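Long-range contact in natural cytotoxicity triggering receptor 2 (Homo sapiens, PDB 1HKF), which acts as a cytotoxicity-activating receptor that may help activated natural killer cells to lyse tumor cells, seen here as its extracellular immunoglobulin domain: residues Thr37-Glu49 / Cys55-Met67. Numbering follows the deposited sequence.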
loop_
_atom_site.group_PDB
_atom_site.type_symbol
_atom_site.label_atom_id
_atom_site.label_comp_id
_atom_site.label_asym_id
_atom_site.label_seq_id
_atom_site.Cartn_x
_atom_site.Cartn_y
_atom_site.Cartn_z
ATOM N N THR A 37 -21.159 15.136 -0.107
ATOM C CA THR A 37 -22.027 15.847 0.849
ATOM C C THR A 37 -21.962 17.362 0.623
ATOM O O THR A 37 -21.971 18.147 1.564
ATOM C CB THR A 37 -21.654 15.594 2.295
ATOM O OG1 THR A 37 -20.284 15.948 2.517
ATOM C CG2 THR A 37 -21.904 14.180 2.634
ATOM N N GLY A 38 -21.867 17.781 -0.624
ATOM C CA GLY A 38 -21.817 19.207 -0.917
ATOM C C GLY A 38 -20.638 19.992 -0.364
ATOM O O GLY A 38 -19.470 19.576 -0.436
ATOM N N SER A 39 -20.968 21.144 0.207
ATOM C CA SER A 39 -19.984 22.047 0.790
ATOM C C SER A 39 -19.651 21.617 2.209
ATOM O O SER A 39 -18.836 22.271 2.850
ATOM C CB SER A 39 -20.555 23.454 0.876
ATOM O OG SER A 39 -21.466 23.556 1.986
ATOM N N LEU A 40 -20.302 20.565 2.720
ATOM C CA LEU A 40 -20.055 20.128 4.097
ATOM C C LEU A 40 -18.864 19.114 4.205
ATOM O O LEU A 40 -18.745 18.186 3.372
ATOM C CB LEU A 40 -21.346 19.535 4.665
ATOM C CG LEU A 40 -22.277 20.573 5.299
ATOM C CD1 LEU A 40 -23.445 19.913 6.004
ATOM C CD2 LEU A 40 -21.486 21.351 6.309
ATOM N N TYR A 41 -18.002 19.283 5.211
ATOM C CA TYR A 41 -16.855 18.388 5.337
ATOM C C TYR A 41 -16.926 17.394 6.468
ATOM O O TYR A 41 -17.031 17.758 7.630
ATOM C CB TYR A 41 -15.513 19.131 5.471
ATOM C CG TYR A 41 -14.299 18.164 5.460
ATOM C CD1 TYR A 41 -13.612 17.844 6.635
ATOM C CD2 TYR A 41 -13.879 17.557 4.278
ATOM C CE1 TYR A 41 -12.541 16.946 6.628
ATOM C CE2 TYR A 41 -12.812 16.653 4.253
ATOM C CZ TYR A 41 -12.155 16.363 5.436
ATOM O OH TYR A 41 -11.116 15.510 5.411
ATOM N N GLU A 42 -16.805 16.125 6.108
ATOM C CA GLU A 42 -16.820 15.038 7.074
ATOM C C GLU A 42 -15.403 14.610 7.482
ATOM O O GLU A 42 -14.581 14.209 6.624
ATOM C CB GLU A 42 -17.556 13.844 6.477
ATOM C CG GLU A 42 -19.079 14.075 6.164
ATOM C CD GLU A 42 -19.761 12.781 5.664
ATOM O OE1 GLU A 42 -19.558 12.369 4.474
ATOM O OE2 GLU A 42 -20.475 12.151 6.474
ATOM N N LYS A 43 -15.093 14.687 8.767
ATOM C CA LYS A 43 -13.786 14.221 9.187
ATOM C C LYS A 43 -13.620 12.714 8.857
ATOM O O LYS A 43 -14.588 11.942 8.900
ATOM C CB LYS A 43 -13.606 14.468 10.666
ATOM C CG LYS A 43 -13.611 15.944 10.899
ATOM C CD LYS A 43 -13.367 16.279 12.335
ATOM C CE LYS A 43 -13.260 17.804 12.443
ATOM N NZ LYS A 43 -12.733 18.111 13.818
ATOM N N LYS A 44 -12.399 12.308 8.518
ATOM C CA LYS A 44 -12.133 10.901 8.155
ATOM C C LYS A 44 -11.226 10.367 9.234
ATOM O O LYS A 44 -10.335 11.097 9.711
ATOM C CB LYS A 44 -11.454 10.874 6.787
ATOM C CG LYS A 44 -12.193 11.705 5.677
ATOM C CD LYS A 44 -13.607 11.161 5.446
ATOM C CE LYS A 44 -14.255 11.720 4.188
ATOM N NZ LYS A 44 -14.174 13.240 4.185
ATOM N N GLY A 45 -11.428 9.123 9.664
ATOM C CA GLY A 45 -10.574 8.598 10.732
ATOM C C GLY A 45 -10.235 7.146 10.472
ATOM O O GLY A 45 -10.923 6.461 9.707
ATOM N N TRP A 46 -9.162 6.694 11.104
ATOM C CA TRP A 46 -8.691 5.305 11.013
ATOM C C TRP A 46 -8.467 4.908 12.471
ATOM O O TRP A 46 -7.796 5.622 13.216
ATOM C CB TRP A 46 -7.359 5.224 10.259
ATOM C CG TRP A 46 -6.727 3.806 10.124
ATOM C CD1 TRP A 46 -5.502 3.401 10.635
ATOM C CD2 TRP A 46 -7.206 2.700 9.324
ATOM N NE1 TRP A 46 -5.193 2.133 10.192
ATOM C CE2 TRP A 46 -6.211 1.674 9.390
ATOM C CE3 TRP A 46 -8.375 2.476 8.551
ATOM C CZ2 TRP A 46 -6.345 0.445 8.715
ATOM C CZ3 TRP A 46 -8.516 1.266 7.884
ATOM C CH2 TRP A 46 -7.485 0.248 7.969
ATOM N N CYS A 47 -9.047 3.789 12.902
ATOM C CA CYS A 47 -8.840 3.412 14.290
ATOM C C CYS A 47 -8.734 1.908 14.400
ATOM O O CYS A 47 -9.181 1.176 13.536
ATOM C CB CYS A 47 -9.993 3.940 15.163
ATOM S SG CYS A 47 -11.556 3.269 14.556
ATOM N N LYS A 48 -8.144 1.455 15.492
ATOM C CA LYS A 48 -7.953 0.042 15.719
ATOM C C LYS A 48 -8.886 -0.491 16.800
ATOM O O LYS A 48 -8.938 0.078 17.880
ATOM C CB LYS A 48 -6.501 -0.226 16.145
ATOM C CG LYS A 48 -6.214 -1.690 16.159
ATOM C CD LYS A 48 -4.753 -2.018 16.360
ATOM C CE LYS A 48 -4.565 -3.504 16.104
ATOM N NZ LYS A 48 -3.441 -4.078 16.873
ATOM N N GLU A 49 -9.584 -1.592 16.541
ATOM C CA GLU A 49 -10.494 -2.127 17.558
ATOM C C GLU A 49 -9.760 -2.599 18.779
ATOM O O GLU A 49 -8.831 -3.403 18.652
ATOM C CB GLU A 49 -11.280 -3.342 17.065
ATOM C CG GLU A 49 -12.520 -3.036 16.299
ATOM C CD GLU A 49 -13.200 -4.266 15.732
ATOM O OE1 GLU A 49 -14.019 -4.153 14.818
ATOM O OE2 GLU A 49 -12.873 -5.446 16.259
ATOM N N CYS A 55 -12.837 1.614 19.609
ATOM C CA CYS A 55 -11.959 1.690 18.450
ATOM C C CYS A 55 -11.120 2.922 18.734
ATOM O O CYS A 55 -11.629 4.048 18.702
ATOM C CB CYS A 55 -12.757 1.878 17.149
ATOM S SG CYS A 55 -11.794 1.503 15.604
ATOM N N ILE A 56 -9.842 2.704 19.019
ATOM C CA ILE A 56 -8.872 3.757 19.323
ATOM C C ILE A 56 -8.412 4.518 18.064
ATOM O O ILE A 56 -7.895 3.915 17.099
ATOM C CB ILE A 56 -7.681 3.110 19.980
ATOM C CG1 ILE A 56 -8.179 2.398 21.243
ATOM C CG2 ILE A 56 -6.566 4.136 20.198
ATOM C CD1 ILE A 56 -7.122 2.185 22.271
ATOM N N ARG A 57 -8.587 5.836 18.078
ATOM C CA ARG A 57 -8.244 6.673 16.926
ATOM C C ARG A 57 -6.761 6.728 16.705
ATOM O O ARG A 57 -6.035 7.088 17.609
ATOM C CB ARG A 57 -8.743 8.096 17.122
ATOM C CG ARG A 57 -8.612 8.975 15.880
ATOM C CD ARG A 57 -9.593 8.523 14.793
ATOM N NE ARG A 57 -10.991 8.708 15.212
ATOM C CZ ARG A 57 -11.587 9.904 15.296
ATOM N NH1 ARG A 57 -10.919 11.015 14.988
ATOM N NH2 ARG A 57 -12.854 9.996 15.691
ATOM N N LEU A 58 -6.314 6.404 15.502
ATOM C CA LEU A 58 -4.891 6.424 15.205
ATOM C C LEU A 58 -4.505 7.684 14.423
ATOM O O LEU A 58 -3.447 8.256 14.637
ATOM C CB LEU A 58 -4.508 5.162 14.418
ATOM C CG LEU A 58 -4.757 3.868 15.231
ATOM C CD1 LEU A 58 -4.377 2.661 14.444
ATOM C CD2 LEU A 58 -3.949 3.911 16.480
ATOM N N VAL A 59 -5.376 8.112 13.525
ATOM C CA VAL A 59 -5.119 9.278 12.729
ATOM C C VAL A 59 -6.490 9.774 12.188
ATOM O O VAL A 59 -7.403 8.965 11.938
ATOM C CB VAL A 59 -4.126 8.930 11.595
ATOM C CG1 VAL A 59 -4.672 7.835 10.729
ATOM C CG2 VAL A 59 -3.831 10.155 10.750
ATOM N N THR A 60 -6.589 11.096 12.001
ATOM C CA THR A 60 -7.797 11.778 11.551
ATOM C C THR A 60 -7.517 12.904 10.573
ATOM O O THR A 60 -6.570 13.654 10.763
ATOM C CB THR A 60 -8.512 12.442 12.747
ATOM O OG1 THR A 60 -8.660 11.487 13.800
ATOM C CG2 THR A 60 -9.925 12.948 12.332
ATOM N N SER A 61 -8.329 13.009 9.522
ATOM C CA SER A 61 -8.217 14.112 8.560
ATOM C C SER A 61 -9.339 15.067 8.971
ATOM O O SER A 61 -10.519 14.694 8.855
ATOM C CB SER A 61 -8.526 13.654 7.160
ATOM O OG SER A 61 -8.420 14.747 6.272
ATOM N N SER A 62 -8.971 16.263 9.440
ATOM C CA SER A 62 -9.919 17.271 9.907
ATOM C C SER A 62 -10.308 18.297 8.858
ATOM O O SER A 62 -11.318 18.974 9.005
ATOM C CB SER A 62 -9.346 17.989 11.147
ATOM O OG SER A 62 -9.303 17.081 12.260
ATOM N N LYS A 63 -9.484 18.433 7.816
ATOM C CA LYS A 63 -9.744 19.362 6.728
ATOM C C LYS A 63 -9.342 18.673 5.429
ATOM O O LYS A 63 -8.464 17.840 5.416
ATOM C CB LYS A 63 -8.953 20.657 6.941
ATOM C CG LYS A 63 -9.508 21.435 8.070
ATOM C CD LYS A 63 -9.064 22.850 8.002
ATOM C CE LYS A 63 -7.853 23.081 8.839
ATOM N NZ LYS A 63 -8.077 24.447 9.367
ATOM N N PRO A 64 -9.999 19.010 4.318
ATOM C CA PRO A 64 -9.669 18.367 3.042
ATOM C C PRO A 64 -8.261 18.636 2.495
ATOM O O PRO A 64 -7.708 19.708 2.718
ATOM C CB PRO A 64 -10.767 18.864 2.107
ATOM C CG PRO A 64 -11.143 20.206 2.681
ATOM C CD PRO A 64 -11.050 20.043 4.184
ATOM N N ARG A 65 -7.697 17.635 1.796
ATOM C CA ARG A 65 -6.391 17.732 1.182
ATOM C C ARG A 65 -5.348 18.294 2.161
ATOM O O ARG A 65 -4.664 19.265 1.874
ATOM C CB ARG A 65 -6.530 18.594 -0.058
ATOM C CG ARG A 65 -7.455 17.987 -1.122
ATOM C CD ARG A 65 -7.703 18.957 -2.262
ATOM N NE ARG A 65 -8.397 20.147 -1.761
ATOM C CZ ARG A 65 -9.726 20.226 -1.592
ATOM N NH1 ARG A 65 -10.526 19.211 -1.923
ATOM N NH2 ARG A 65 -10.240 21.259 -0.937
ATOM N N THR A 66 -5.294 17.725 3.355
ATOM C CA THR A 66 -4.313 18.152 4.348
ATOM C C THR A 66 -3.304 16.999 4.567
ATOM O O THR A 66 -3.636 15.812 4.417
ATOM C CB THR A 66 -4.940 18.472 5.741
ATOM O OG1 THR A 66 -5.923 17.474 6.074
ATOM C CG2 THR A 66 -5.557 19.871 5.762
ATOM N N MET A 67 -2.072 17.351 4.894
ATOM C CA MET A 67 -1.054 16.335 5.142
ATOM C C MET A 67 -1.237 15.896 6.586
ATOM O O MET A 67 -0.403 16.215 7.438
ATOM C CB MET A 67 0.357 16.909 4.959
ATOM C CG MET A 67 0.625 17.514 3.578
ATOM S SD MET A 67 1.481 16.436 2.374
ATOM C CE MET A 67 3.211 16.870 2.785
HETATM O O HOH W 1 -10.384 17.717 15.106
#
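The carbonyl oxygen of Trp46 takes two backbone N-H groups of the facing strand. Leu58 N lies 2.8 Å from Trp46 O and in the carbonyl plane. Val59 N gives the same oxygen a weak second bond of 3.5 Å. Leu58 and Val59 thus both face Trp46, which makes a classic beta bulge in the antiparallel hairpin of strands 43-49 and 54-61. The hairpin belongs to a V-set immunoglobulin domain; strand 97-104 pairs with the other side of 43-49. The bulge shifts the register by one residue, so that Cys47 faces Arg57. Cys47 and Cys55 join the two strands covalently by a disulfide, with a torsion about the S-S bond of 91°.

On the Trp46 face, Leu58 CD1 approaches Trp46 CD1 obliquely at 4.0 Å and also touches Lys48 CB. Val59 CG1 packs on Trp46 CB. On the face that carries Cys47, the Arg57 chain bends along its own strand toward Thr60. Its NH1 bonds Thr60 OG1 at 2.6 Å, with the hydroxyl at the edge of the guanidinium group, nearly in its plane.

Toward the other end, a water bridges Lys43 NZ and Ser62 OG. Tyr41 CG is anti to the backbone N (chi1 -174°), and the ring reaches the loop after strand 54-61. Its hydroxyl is 2.9 Å from Ser61 OG and also hydrogen-bonds Asp77. Pro64 lies over one ring face, its CD 3.8 Å from the Tyr41 centroid in a CH-pi contact only 10° off the ring normal.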